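2'-5' RNA Ligase (Thermus thermophilus, PDB 1IUH) is a bacterial member of the LigT-like phosphoesterase family of the 2H clan, an alpha/beta protein in which helices pack against antiparallel strands. Local coordinates at residues M1-A6 with P54-L59; T41-G46 with A107-L112; R62-E67 with E155-V160; R161-P166 with V170-E175. All coordinates share one frame; numbering follows the deposited sequence.

Interaction 1 (M1-A6 with P54-L59)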
loop_
_atom_site.group_PDB
_atom_site.type_symbol
_atom_site.label_atom_id
_atom_site.label_comp_id
_atom_site.label_asym_id
_atom_site.label_seq_id
_atom_site.Cartn_x
_atom_site.Cartn_y
_atom_site.Cartn_z
ATOM N N MET A 1 11.436 10.657 -9.922
ATOM C CA MET A 1 10.949 9.381 -9.357
ATOM C C MET A 1 9.574 9.470 -8.688
ATOM O O MET A 1 9.265 10.369 -7.930
ATOM C CB MET A 1 11.921 8.857 -8.335
ATOM C CG MET A 1 13.384 8.897 -8.728
ATOM S SD MET A 1 14.361 7.868 -7.603
ATOM C CE MET A 1 15.131 6.747 -8.749
ATOM N N ARG A 2 8.746 8.506 -8.989
ATOM C CA ARG A 2 7.428 8.413 -8.419
ATOM C C ARG A 2 7.653 7.429 -7.268
ATOM O O ARG A 2 7.996 6.252 -7.449
ATOM C CB ARG A 2 6.540 7.877 -9.499
ATOM C CG ARG A 2 5.188 7.476 -9.104
ATOM C CD ARG A 2 4.618 6.669 -10.272
ATOM N NE ARG A 2 3.230 6.295 -10.047
ATOM C CZ ARG A 2 2.188 7.088 -10.310
ATOM N NH1 ARG A 2 2.377 8.316 -10.824
ATOM N NH2 ARG A 2 0.964 6.639 -10.022
ATOM N N LEU A 3 7.518 7.933 -6.067
ATOM C CA LEU A 3 7.797 7.147 -4.870
ATOM C C LEU A 3 6.603 6.975 -3.934
ATOM O O LEU A 3 5.689 7.811 -3.925
ATOM C CB LEU A 3 8.884 7.869 -4.083
ATOM C CG LEU A 3 10.224 8.141 -4.776
ATOM C CD1 LEU A 3 10.964 9.208 -4.019
ATOM C CD2 LEU A 3 11.055 6.861 -4.833
ATOM N N PHE A 4 6.638 5.901 -3.144
ATOM C CA PHE A 4 5.634 5.631 -2.100
ATOM C C PHE A 4 6.238 4.728 -1.016
ATOM O O PHE A 4 7.247 4.034 -1.249
ATOM C CB PHE A 4 4.357 4.972 -2.673
ATOM C CG PHE A 4 4.538 3.566 -3.220
ATOM C CD1 PHE A 4 4.182 2.455 -2.468
ATOM C CD2 PHE A 4 5.013 3.343 -4.513
ATOM C CE1 PHE A 4 4.289 1.138 -2.994
ATOM C CE2 PHE A 4 5.120 2.021 -5.044
ATOM C CZ PHE A 4 4.749 0.931 -4.263
ATOM N N TYR A 5 5.675 4.822 0.190
ATOM C CA TYR A 5 6.053 3.923 1.284
ATOM C C TYR A 5 4.980 2.803 1.346
ATOM O O TYR A 5 3.784 3.040 1.202
ATOM C CB TYR A 5 6.149 4.623 2.669
ATOM C CG TYR A 5 7.286 5.636 2.806
ATOM C CD1 TYR A 5 7.025 6.999 2.627
ATOM C CD2 TYR A 5 8.604 5.249 3.164
ATOM C CE1 TYR A 5 8.029 7.965 2.806
ATOM C CE2 TYR A 5 9.644 6.230 3.345
ATOM C CZ TYR A 5 9.312 7.585 3.160
ATOM O OH TYR A 5 10.175 8.625 3.319
ATOM N N ALA A 6 5.418 1.579 1.579
ATOM C CA ALA A 6 4.475 0.500 1.607
ATOM C C ALA A 6 4.938 -0.657 2.469
ATOM O O ALA A 6 6.107 -0.758 2.829
ATOM C CB ALA A 6 4.221 -0.011 0.132
ATOM N N PRO A 54 17.428 11.094 -0.079
ATOM C CA PRO A 54 18.035 10.979 1.247
ATOM C C PRO A 54 17.047 11.262 2.374
ATOM O O PRO A 54 17.095 10.615 3.435
ATOM C CB PRO A 54 19.155 12.036 1.211
ATOM C CG PRO A 54 19.473 12.130 -0.225
ATOM C CD PRO A 54 18.138 12.089 -0.902
ATOM N N ASP A 55 16.222 12.282 2.166
ATOM C CA ASP A 55 15.206 12.696 3.140
ATOM C C ASP A 55 14.159 11.631 3.268
ATOM O O ASP A 55 13.803 11.258 4.363
ATOM C CB ASP A 55 14.573 14.023 2.719
ATOM C CG ASP A 55 15.580 15.152 2.694
ATOM O OD1 ASP A 55 16.137 15.424 3.771
ATOM O OD2 ASP A 55 15.844 15.741 1.633
ATOM N N TYR A 56 13.655 11.108 2.172
ATOM C CA TYR A 56 12.718 10.005 2.344
ATOM C C TYR A 56 13.389 8.761 3.016
ATOM O O TYR A 56 12.769 8.042 3.812
ATOM C CB TYR A 56 12.092 9.679 0.996
ATOM C CG TYR A 56 11.301 10.892 0.503
ATOM C CD1 TYR A 56 11.534 11.448 -0.774
ATOM C CD2 TYR A 56 10.343 11.481 1.325
ATOM C CE1 TYR A 56 10.846 12.535 -1.206
ATOM C CE2 TYR A 56 9.645 12.560 0.917
ATOM C CZ TYR A 56 9.879 13.108 -0.350
ATOM O OH TYR A 56 9.136 14.203 -0.775
ATOM N N LEU A 57 14.664 8.537 2.717
ATOM C CA LEU A 57 15.428 7.438 3.318
ATOM C C LEU A 57 15.600 7.673 4.796
ATOM O O LEU A 57 15.362 6.758 5.616
ATOM C CB LEU A 57 16.817 7.282 2.643
ATOM C CG LEU A 57 16.730 6.698 1.207
ATOM C CD1 LEU A 57 18.087 6.745 0.483
ATOM C CD2 LEU A 57 16.213 5.233 1.243
ATOM N N ALA A 58 15.968 8.893 5.162
ATOM C CA ALA A 58 16.196 9.187 6.567
ATOM C C ALA A 58 14.870 9.099 7.373
ATOM O O ALA A 58 14.790 8.576 8.517
ATOM C CB ALA A 58 16.850 10.556 6.676
ATOM N N LEU A 59 13.820 9.596 6.739
ATOM C CA LEU A 59 12.533 9.538 7.329
ATOM C C LEU A 59 12.186 8.077 7.610
ATOM O O LEU A 59 11.680 7.741 8.693
ATOM C CB LEU A 59 11.531 10.163 6.413
ATOM C CG LEU A 59 10.102 10.179 6.970
ATOM C CD1 LEU A 59 10.092 10.612 8.436
ATOM C CD2 LEU A 59 9.280 11.140 6.147
#
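Tyr5 reaches out from strand 2-6 and sets its phenol against the backbone of Tyr56 on helix 54-59, with the two tyrosine side chains crossing at about a right angle. The hydroxyl does most of the work: Tyr5 OH donates to Tyr56 O over 2.7 Å. The angle C=O...OH is only 104°, so the donor comes in from the flank of the carbonyl instead of end on, tilted 18° from its plane. Seen from the Tyr5 ring, that oxygen lies in plane, at the edge. The same hydroxyl also sits 3.2 Å from Tyr56 CB and comes near the plane of the Tyr56 ring at its CD2 edge, while Leu59 CB packs against Tyr5 OH at 3.7 Å.

The second touch is apolar. Leu3, two residues back on the same side of the strand, brings its CD1 to within 4.0 Å of Tyr56 CD1, approaching the ring at a slant. With CG anti to the carbonyl carbon (chi1 -63°), the Tyr56 ring swings over toward Leu3 and strand 39-47, where Leu45 meets it, and its own hydroxyl is bonded to Glu52.

This is a helix packed on a sheet: the two short axes run parallel, 10.9 Å apart, and aromatic side chains bridge the gap. All four touching residues are buried. One hydrogen bond thus gives the buried Tyr5 hydroxyl a partner and links a side chain of the strand directly to the helix backbone, with Leu3 and Leu59 adding apolar contacts round it.

Interaction 2 (T41-G46 with A107-L112)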
loop_
_atom_site.group_PDB
_atom_site.type_symbol
_atom_site.label_atom_id
_atom_site.label_comp_id
_atom_site.label_asym_id
_atom_site.label_seq_id
_atom_site.Cartn_x
_atom_site.Cartn_y
_atom_site.Cartn_z
ATOM N N THR A 41 -0.095 0.369 0.785
ATOM C CA THR A 41 0.628 1.649 0.767
ATOM C C THR A 41 0.435 2.511 2.018
ATOM O O THR A 41 -0.655 2.713 2.458
ATOM C CB THR A 41 0.213 2.461 -0.470
ATOM O OG1 THR A 41 0.527 1.692 -1.656
ATOM C CG2 THR A 41 0.928 3.811 -0.492
ATOM N N LEU A 42 1.493 2.988 2.647
ATOM C CA LEU A 42 1.245 3.820 3.830
ATOM C C LEU A 42 1.166 5.294 3.456
ATOM O O LEU A 42 0.466 6.073 4.090
ATOM C CB LEU A 42 2.308 3.608 4.864
ATOM C CG LEU A 42 2.485 2.152 5.238
ATOM C CD1 LEU A 42 3.952 1.906 5.593
ATOM C CD2 LEU A 42 1.571 1.831 6.397
ATOM N N LEU A 43 1.840 5.659 2.388
ATOM C CA LEU A 43 1.855 7.042 1.941
ATOM C C LEU A 43 2.409 7.133 0.528
ATOM O O LEU A 43 3.537 6.738 0.322
ATOM C CB LEU A 43 2.734 7.874 2.859
ATOM C CG LEU A 43 2.877 9.335 2.416
ATOM C CD1 LEU A 43 1.516 9.944 2.485
ATOM C CD2 LEU A 43 3.888 10.135 3.357
ATOM N N PHE A 44 1.603 7.602 -0.434
ATOM C CA PHE A 44 2.037 7.776 -1.831
ATOM C C PHE A 44 2.654 9.197 -1.968
ATOM O O PHE A 44 2.112 10.170 -1.449
ATOM C CB PHE A 44 0.826 7.568 -2.730
ATOM C CG PHE A 44 1.057 7.873 -4.143
ATOM C CD1 PHE A 44 1.867 7.060 -4.916
ATOM C CD2 PHE A 44 0.446 8.984 -4.733
ATOM C CE1 PHE A 44 2.075 7.340 -6.267
ATOM C CE2 PHE A 44 0.641 9.272 -6.092
ATOM C CZ PHE A 44 1.465 8.440 -6.861
ATOM N N LEU A 45 3.810 9.311 -2.611
ATOM C CA LEU A 45 4.470 10.606 -2.746
ATOM C C LEU A 45 4.373 11.280 -4.135
ATOM O O LEU A 45 4.607 12.469 -4.270
ATOM C CB LEU A 45 5.952 10.493 -2.312
ATOM C CG LEU A 45 6.293 10.087 -0.863
ATOM C CD1 LEU A 45 7.828 10.145 -0.743
ATOM C CD2 LEU A 45 5.647 10.971 0.218
ATOM N N GLY A 46 3.976 10.527 -5.155
ATOM C CA GLY A 46 3.866 11.097 -6.484
ATOM C C GLY A 46 5.248 11.243 -7.081
ATOM O O GLY A 46 6.135 10.476 -6.739
ATOM N N ALA A 107 3.884 13.392 8.623
ATOM C CA ALA A 107 4.499 14.402 9.473
ATOM C C ALA A 107 5.889 14.823 9.004
ATOM O O ALA A 107 6.212 16.025 8.929
ATOM C CB ALA A 107 4.564 13.861 10.892
ATOM N N GLY A 108 6.691 13.808 8.682
ATOM C CA GLY A 108 8.044 13.993 8.215
ATOM C C GLY A 108 8.067 14.702 6.876
ATOM O O GLY A 108 8.923 15.580 6.632
ATOM N N VAL A 109 7.140 14.317 6.012
ATOM C CA VAL A 109 7.014 14.902 4.690
ATOM C C VAL A 109 6.550 16.322 4.825
ATOM O O VAL A 109 6.948 17.163 4.061
ATOM C CB VAL A 109 6.002 14.114 3.768
ATOM C CG1 VAL A 109 5.798 14.849 2.496
ATOM C CG2 VAL A 109 6.514 12.722 3.482
ATOM N N GLU A 110 5.710 16.621 5.795
ATOM C CA GLU A 110 5.299 18.011 5.960
ATOM C C GLU A 110 6.502 18.873 6.409
ATOM O O GLU A 110 6.777 19.947 5.841
ATOM C CB GLU A 110 4.160 18.086 6.962
ATOM C CG GLU A 110 2.897 17.370 6.459
ATOM C CD GLU A 110 1.802 17.361 7.463
ATOM O OE1 GLU A 110 2.069 17.087 8.639
ATOM O OE2 GLU A 110 0.653 17.617 7.090
ATOM N N GLU A 111 7.227 18.391 7.415
ATOM C CA GLU A 111 8.393 19.126 7.892
ATOM C C GLU A 111 9.272 19.442 6.715
ATOM O O GLU A 111 9.770 20.555 6.549
ATOM C CB GLU A 111 9.204 18.288 8.878
ATOM C CG GLU A 111 10.578 18.832 9.080
ATOM C CD GLU A 111 11.145 18.607 10.504
ATOM O OE1 GLU A 111 10.445 18.983 11.484
ATOM O OE2 GLU A 111 12.288 18.085 10.646
ATOM N N LEU A 112 9.439 18.472 5.843
ATOM C CA LEU A 112 10.331 18.699 4.736
ATOM C C LEU A 112 9.759 19.503 3.603
ATOM O O LEU A 112 10.473 20.169 2.886
ATOM C CB LEU A 112 10.787 17.365 4.179
ATOM C CG LEU A 112 11.520 17.543 2.852
ATOM C CD1 LEU A 112 13.034 17.434 3.098
ATOM C CD2 LEU A 112 11.052 16.500 1.883
#
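A single methyl group carries the whole contact: CG2 of Val109 fits against both Leu43 and Leu45, and no other atom of helix 107-112 comes as near to strand 43-46. Leu43 meets it tip to tip, its CD2 3.7 Å from Val109 CG2. Leu45 arrives at a slant, and its CD2 lies 3.8 Å from Val109 CG2. The two leucines get there by different routes. Leu43 has CG anti to the backbone N (chi1 177°), whereas Leu45 has CG anti to the carbonyl carbon (chi1 -62°), and the two branches converge on the same methyl.

Strand 39-47 is an irregular member of the antiparallel sheet on which the helices of this LigT-like fold are laid. It pairs with strand 2-8 through two classic beta bulges: Leu42 and Leu43 both face Tyr5, and Leu45 and Gly46 both face Leu3. Leu43 and Leu45 nevertheless turn to the helix together. Phe44, between them, projects from the other side of the strand, and its ring has Gly46 N 3.6 Å above the plane, over the centre.

Around Val109 the apolar surroundings continue with Tyr56 of helix 53-66, Ile120 and Trp123, and Tyr56 also touches Leu45. A polar tie lies close by at the corner of the strand, where Arg106 NH1 is hydrogen-bonded to Leu42 O.

Interaction 3 (R62-E67 with E155-V160)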
loop_
_atom_site.group_PDB
_atom_site.type_symbol
_atom_site.label_atom_id
_atom_site.label_comp_id
_atom_site.label_asym_id
_atom_site.label_seq_id
_atom_site.Cartn_x
_atom_site.Cartn_y
_atom_site.Cartn_z
ATOM N N ARG A 62 14.251 6.826 10.558
ATOM C CA ARG A 62 13.738 7.420 11.814
ATOM C C ARG A 62 12.462 6.716 12.324
ATOM O O ARG A 62 12.387 6.256 13.463
ATOM C CB ARG A 62 13.435 8.897 11.623
ATOM C CG ARG A 62 14.441 9.755 12.238
ATOM C CD ARG A 62 14.245 11.197 11.796
ATOM N NE ARG A 62 13.260 11.873 12.622
ATOM C CZ ARG A 62 12.423 12.812 12.185
ATOM N NH1 ARG A 62 12.446 13.186 10.896
ATOM N NH2 ARG A 62 11.569 13.381 13.049
ATOM N N LEU A 63 11.457 6.646 11.464
ATOM C CA LEU A 63 10.242 6.017 11.865
ATOM C C LEU A 63 10.493 4.596 12.260
ATOM O O LEU A 63 9.957 4.160 13.285
ATOM C CB LEU A 63 9.221 6.071 10.749
ATOM C CG LEU A 63 8.612 7.428 10.702
ATOM C CD1 LEU A 63 7.342 7.268 9.932
ATOM C CD2 LEU A 63 8.308 7.921 12.072
ATOM N N ALA A 64 11.300 3.871 11.467
ATOM C CA ALA A 64 11.601 2.443 11.781
ATOM C C ALA A 64 12.135 2.220 13.179
ATOM O O ALA A 64 11.766 1.245 13.798
ATOM C CB ALA A 64 12.604 1.805 10.757
ATOM N N ARG A 65 13.019 3.091 13.660
ATOM C CA ARG A 65 13.582 2.907 15.005
ATOM C C ARG A 65 12.649 3.321 16.150
ATOM O O ARG A 65 12.858 2.927 17.290
ATOM C CB ARG A 65 14.973 3.588 15.155
ATOM C CG ARG A 65 15.003 5.062 14.904
ATOM C CD ARG A 65 16.450 5.604 14.965
ATOM N NE ARG A 65 16.701 6.419 16.169
ATOM C CZ ARG A 65 16.076 7.576 16.454
ATOM N NH1 ARG A 65 15.133 8.090 15.626
ATOM N NH2 ARG A 65 16.396 8.236 17.571
ATOM N N LEU A 66 11.592 4.058 15.845
ATOM C CA LEU A 66 10.665 4.481 16.868
ATOM C C LEU A 66 9.469 3.523 17.087
ATOM O O LEU A 66 8.840 3.514 18.164
ATOM C CB LEU A 66 10.127 5.860 16.487
ATOM C CG LEU A 66 11.148 6.997 16.371
ATOM C CD1 LEU A 66 10.517 8.221 15.742
ATOM C CD2 LEU A 66 11.650 7.326 17.749
ATOM N N GLU A 67 9.126 2.725 16.081
ATOM C CA GLU A 67 7.950 1.847 16.213
ATOM C C GLU A 67 8.295 0.381 16.184
ATOM O O GLU A 67 9.190 -0.039 15.454
ATOM C CB GLU A 67 6.945 2.146 15.115
ATOM C CG GLU A 67 6.463 3.569 15.166
ATOM C CD GLU A 67 5.317 3.711 16.108
ATOM O OE1 GLU A 67 4.243 3.146 15.831
ATOM O OE2 GLU A 67 5.469 4.369 17.133
ATOM N N GLU A 155 6.725 -6.529 10.313
ATOM C CA GLU A 155 8.084 -6.261 10.796
ATOM C C GLU A 155 8.826 -5.128 10.145
ATOM O O GLU A 155 9.950 -4.814 10.547
ATOM C CB GLU A 155 8.940 -7.474 10.610
ATOM C CG GLU A 155 8.150 -8.679 10.667
ATOM C CD GLU A 155 8.426 -9.458 11.902
ATOM O OE1 GLU A 155 8.651 -8.797 12.956
ATOM O OE2 GLU A 155 8.407 -10.724 11.805
ATOM N N GLY A 156 8.241 -4.515 9.122
ATOM C CA GLY A 156 8.944 -3.408 8.488
ATOM C C GLY A 156 8.245 -2.946 7.245
ATOM O O GLY A 156 7.183 -3.450 6.917
ATOM N N PHE A 157 8.818 -1.969 6.562
ATOM C CA PHE A 157 8.198 -1.446 5.345
ATOM C C PHE A 157 9.281 -0.922 4.413
ATOM O O PHE A 157 10.466 -0.984 4.738
ATOM C CB PHE A 157 7.218 -0.351 5.709
ATOM C CG PHE A 157 7.860 0.799 6.387
ATOM C CD1 PHE A 157 8.130 2.000 5.684
ATOM C CD2 PHE A 157 8.266 0.697 7.730
ATOM C CE1 PHE A 157 8.811 3.081 6.336
ATOM C CE2 PHE A 157 8.943 1.767 8.367
ATOM C CZ PHE A 157 9.220 2.956 7.670
ATOM N N ALA A 158 8.900 -0.387 3.262
ATOM C CA ALA A 158 9.901 0.073 2.319
ATOM C C ALA A 158 9.560 1.323 1.562
ATOM O O ALA A 158 8.386 1.725 1.514
ATOM C CB ALA A 158 10.182 -1.056 1.319
ATOM N N LEU A 159 10.603 1.916 0.974
ATOM C CA LEU A 159 10.519 3.089 0.143
ATOM C C LEU A 159 10.730 2.423 -1.186
ATOM O O LEU A 159 11.735 1.757 -1.389
ATOM C CB LEU A 159 11.656 4.062 0.383
ATOM C CG LEU A 159 11.639 5.272 -0.586
ATOM C CD1 LEU A 159 10.297 6.026 -0.460
ATOM C CD2 LEU A 159 12.816 6.206 -0.314
ATOM N N VAL A 160 9.770 2.620 -2.082
ATOM C CA VAL A 160 9.720 1.998 -3.393
ATOM C C VAL A 160 9.513 2.990 -4.536
ATOM O O VAL A 160 8.749 3.955 -4.422
ATOM C CB VAL A 160 8.463 1.004 -3.476
ATOM C CG1 VAL A 160 8.526 0.123 -4.757
ATOM C CG2 VAL A 160 8.334 0.210 -2.197
#
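Phe157 pushes its ring from strand 156-160 toward helix 62-66, where two beta carbons receive it: Leu63 CB lies 4.4 Å from Phe157 CZ, and Ala64 CB is also 4.4 Å from Phe157 CE2. This is alpha/beta packing, the last turn of a helix resting on a strand of the sheet. Neither carbon sits squarely over the ring or squarely at its rim; both approach obliquely, near the far end of the phenyl group. The touch is a light van der Waals one, with 85 Å² buried in all.

The ring is delivered there by a first torsion of 61°, which tucks CG beside both the backbone N and the carbonyl carbon of Phe157 and sends the phenyl out from the strand. The backbones come closest one residue earlier in the strand, with Ala64 CA 7.2 Å from Gly156 CA.

One step outward, Phe177 lays its ring against that of Phe157 with the planes at about 30°, and Tyr5 and Leu101 touch Phe157 as well. The end of the helix is held from outside: Ala64 is backbone hydrogen-bonded to Arg180, and Glu67, just past the helix, to Gly181; the Glu67 carboxylate forms a salt bridge with Arg100.

Glu67 is also where the chain leaves the helix. There Leu63 O takes two amides at once, Leu66 N at 3.0 Å and Glu67 N at 3.3 Å.

Interaction 4 (R161-P166 with V170-E175)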
loop_
_atom_site.group_PDB
_atom_site.type_symbol
_atom_site.label_atom_id
_atom_site.label_comp_id
_atom_site.label_asym_id
_atom_site.label_seq_id
_atom_site.Cartn_x
_atom_site.Cartn_y
_atom_site.Cartn_z
ATOM N N ARG A 161 10.178 2.722 -5.647
ATOM C CA ARG A 161 9.981 3.529 -6.839
ATOM C C ARG A 161 9.043 2.749 -7.779
ATOM O O ARG A 161 9.093 1.538 -7.857
ATOM C CB ARG A 161 11.293 3.764 -7.572
ATOM C CG ARG A 161 11.118 4.716 -8.774
ATOM C CD ARG A 161 12.313 4.676 -9.685
ATOM N NE ARG A 161 12.245 5.651 -10.771
ATOM C CZ ARG A 161 13.278 5.905 -11.542
ATOM N NH1 ARG A 161 14.399 5.235 -11.315
ATOM N NH2 ARG A 161 13.219 6.856 -12.457
ATOM N N SER A 162 8.183 3.450 -8.481
ATOM C CA SER A 162 7.278 2.820 -9.418
ATOM C C SER A 162 7.553 3.494 -10.738
ATOM O O SER A 162 7.718 4.692 -10.785
ATOM C CB SER A 162 5.808 3.075 -9.047
ATOM O OG SER A 162 4.918 2.408 -9.946
ATOM N N GLU A 163 7.598 2.721 -11.809
ATOM C CA GLU A 163 7.814 3.277 -13.153
ATOM C C GLU A 163 6.707 2.696 -14.051
ATOM O O GLU A 163 6.488 1.479 -14.077
ATOM C CB GLU A 163 9.198 2.867 -13.701
ATOM C CG GLU A 163 10.423 3.388 -12.915
ATOM C CD GLU A 163 11.763 2.966 -13.561
ATOM O OE1 GLU A 163 12.264 3.653 -14.473
ATOM O OE2 GLU A 163 12.328 1.908 -13.205
ATOM N N LEU A 164 5.979 3.545 -14.758
ATOM C CA LEU A 164 4.979 2.997 -15.655
ATOM C C LEU A 164 5.647 2.518 -16.926
ATOM O O LEU A 164 6.343 3.255 -17.636
ATOM C CB LEU A 164 3.860 3.969 -16.032
ATOM C CG LEU A 164 3.113 3.375 -17.258
ATOM C CD1 LEU A 164 2.767 1.896 -17.044
ATOM C CD2 LEU A 164 1.855 4.169 -17.543
ATOM N N LYS A 165 5.437 1.241 -17.185
ATOM C CA LYS A 165 5.992 0.635 -18.345
ATOM C C LYS A 165 4.882 -0.102 -19.045
ATOM O O LYS A 165 3.712 0.026 -18.658
ATOM C CB LYS A 165 7.150 -0.245 -17.926
ATOM C CG LYS A 165 8.394 0.629 -17.890
ATOM C CD LYS A 165 9.495 0.097 -16.983
ATOM C CE LYS A 165 10.770 0.924 -17.101
ATOM N NZ LYS A 165 11.833 0.330 -16.225
ATOM N N PRO A 166 5.220 -0.808 -20.137
ATOM C CA PRO A 166 4.281 -1.598 -20.948
ATOM C C PRO A 166 3.213 -2.413 -20.132
ATOM O O PRO A 166 2.088 -1.943 -19.827
ATOM C CB PRO A 166 5.232 -2.505 -21.734
ATOM C CG PRO A 166 6.406 -1.591 -22.028
ATOM C CD PRO A 166 6.580 -0.801 -20.745
ATOM N N VAL A 170 6.361 -1.108 -12.861
ATOM C CA VAL A 170 7.457 -1.941 -12.399
ATOM C C VAL A 170 7.981 -1.284 -11.126
ATOM O O VAL A 170 8.321 -0.101 -11.112
ATOM C CB VAL A 170 8.603 -2.029 -13.441
ATOM C CG1 VAL A 170 9.682 -3.026 -12.964
ATOM C CG2 VAL A 170 8.069 -2.447 -14.775
ATOM N N TYR A 171 7.999 -2.058 -10.050
ATOM C CA TYR A 171 8.467 -1.592 -8.735
ATOM C C TYR A 171 9.971 -1.875 -8.455
ATOM O O TYR A 171 10.484 -2.932 -8.788
ATOM C CB TYR A 171 7.627 -2.253 -7.594
ATOM C CG TYR A 171 6.148 -1.826 -7.470
ATOM C CD1 TYR A 171 5.661 -0.715 -8.177
ATOM C CD2 TYR A 171 5.212 -2.590 -6.728
ATOM C CE1 TYR A 171 4.330 -0.367 -8.193
ATOM C CE2 TYR A 171 3.796 -2.239 -6.740
ATOM C CZ TYR A 171 3.382 -1.126 -7.499
ATOM O OH TYR A 171 2.040 -0.803 -7.707
ATOM N N THR A 172 10.676 -0.914 -7.869
ATOM C CA THR A 172 12.050 -1.117 -7.437
ATOM C C THR A 172 12.109 -0.618 -5.999
ATOM O O THR A 172 11.798 0.538 -5.726
ATOM C CB THR A 172 13.080 -0.306 -8.204
ATOM O OG1 THR A 172 13.062 -0.653 -9.600
ATOM C CG2 THR A 172 14.445 -0.596 -7.633
ATOM N N VAL A 173 12.494 -1.513 -5.086
ATOM C CA VAL A 173 12.611 -1.196 -3.666
ATOM C C VAL A 173 13.912 -0.433 -3.409
ATOM O O VAL A 173 14.965 -1.036 -3.515
ATOM C CB VAL A 173 12.655 -2.507 -2.810
ATOM C CG1 VAL A 173 12.993 -2.156 -1.298
ATOM C CG2 VAL A 173 11.374 -3.275 -2.976
ATOM N N LEU A 174 13.870 0.860 -3.073
ATOM C CA LEU A 174 15.090 1.590 -2.830
ATOM C C LEU A 174 15.583 1.207 -1.514
ATOM O O LEU A 174 16.745 1.186 -1.307
ATOM C CB LEU A 174 14.875 3.076 -2.837
ATOM C CG LEU A 174 14.209 3.486 -4.146
ATOM C CD1 LEU A 174 14.193 5.006 -4.257
ATOM C CD2 LEU A 174 14.975 2.852 -5.325
ATOM N N GLU A 175 14.690 0.936 -0.582
ATOM C CA GLU A 175 15.125 0.502 0.721
ATOM C C GLU A 175 14.066 -0.115 1.588
ATOM O O GLU A 175 12.922 0.245 1.473
ATOM C CB GLU A 175 15.814 1.612 1.511
ATOM C CG GLU A 175 17.256 1.111 1.721
ATOM C CD GLU A 175 17.833 1.508 3.016
ATOM O OE1 GLU A 175 18.142 2.708 3.158
ATOM O OE2 GLU A 175 17.976 0.643 3.891
HETATM O O HOH W 1 11.268 0.431 -10.967
#
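Val170 O is gripped from two quarters: Glu163 N donates to it over 3.0 Å, and a water donates to it as well. It belongs to a beta hairpin in which strands 161-164 and 170-173 run antiparallel. Glu163 with Val170 and Arg161 with Thr172 are the hydrogen-bonded pairs; Ser162 with Tyr171 between them is the non-hydrogen-bonded one. The straightest bond is Arg161 N to Thr172 O, 2.7 Å long and 174° at the hydrogen.

Arg161, Glu163, Val170 and Thr172 share one face of the sheet. There the water bridges the strands, donating to Glu163 OE2 at 2.9 Å and accepting from Thr172 OG1. The Glu163 carboxylate gathers charge too: Lys165 NZ makes a weak, salt-bridged hydrogen bond to Glu163 OE2, 3.4 Å long. Glu163 OE1 stands over the face of the Arg161 guanidinium, a long contact of charges only, since no N-H points at that oxygen. The extended Lys165 chain passes Val170 obliquely on its way, with its CD 3.7 Å from Val170 CG2.

Tyr171 and Ser162 lie on the opposite face, where Phe4 of strand 2-8 meets the Tyr171 ring edge-to-face and His39 also touches it. With its OG anti to the backbone N (chi1 -178°), Ser162 puts that oxygen in the plane of the Tyr171 ring, at its edge, 3.3 Å from Tyr171 CE1.

Overall arrangement
All four contacts draw on one antiparallel sheet. Interactions 1 and 3 lay successive parts of helix 53-66 on neighbouring strands 2-8 and 150-164, their centres 11 Å apart. Interaction 2 brings helix 96-113 onto strand 39-47, on the other side of strand 2-8 from strand 150-164; the centres of interactions 1 and 2 are 8 Å apart. Interaction 4 extends strand 150-164 into its hairpin with strand 169-178. Its centre is 19 Å from that of interaction 3 and 18 Å from that of interaction 2, which it does not touch. Along the chain, interaction 2 crosses both 1 and 3, whereas interaction 4 closes last. Segments far apart in sequence thereby join one curled antiparallel sheet, with helices 53-66 and 96-113 packed against its strands.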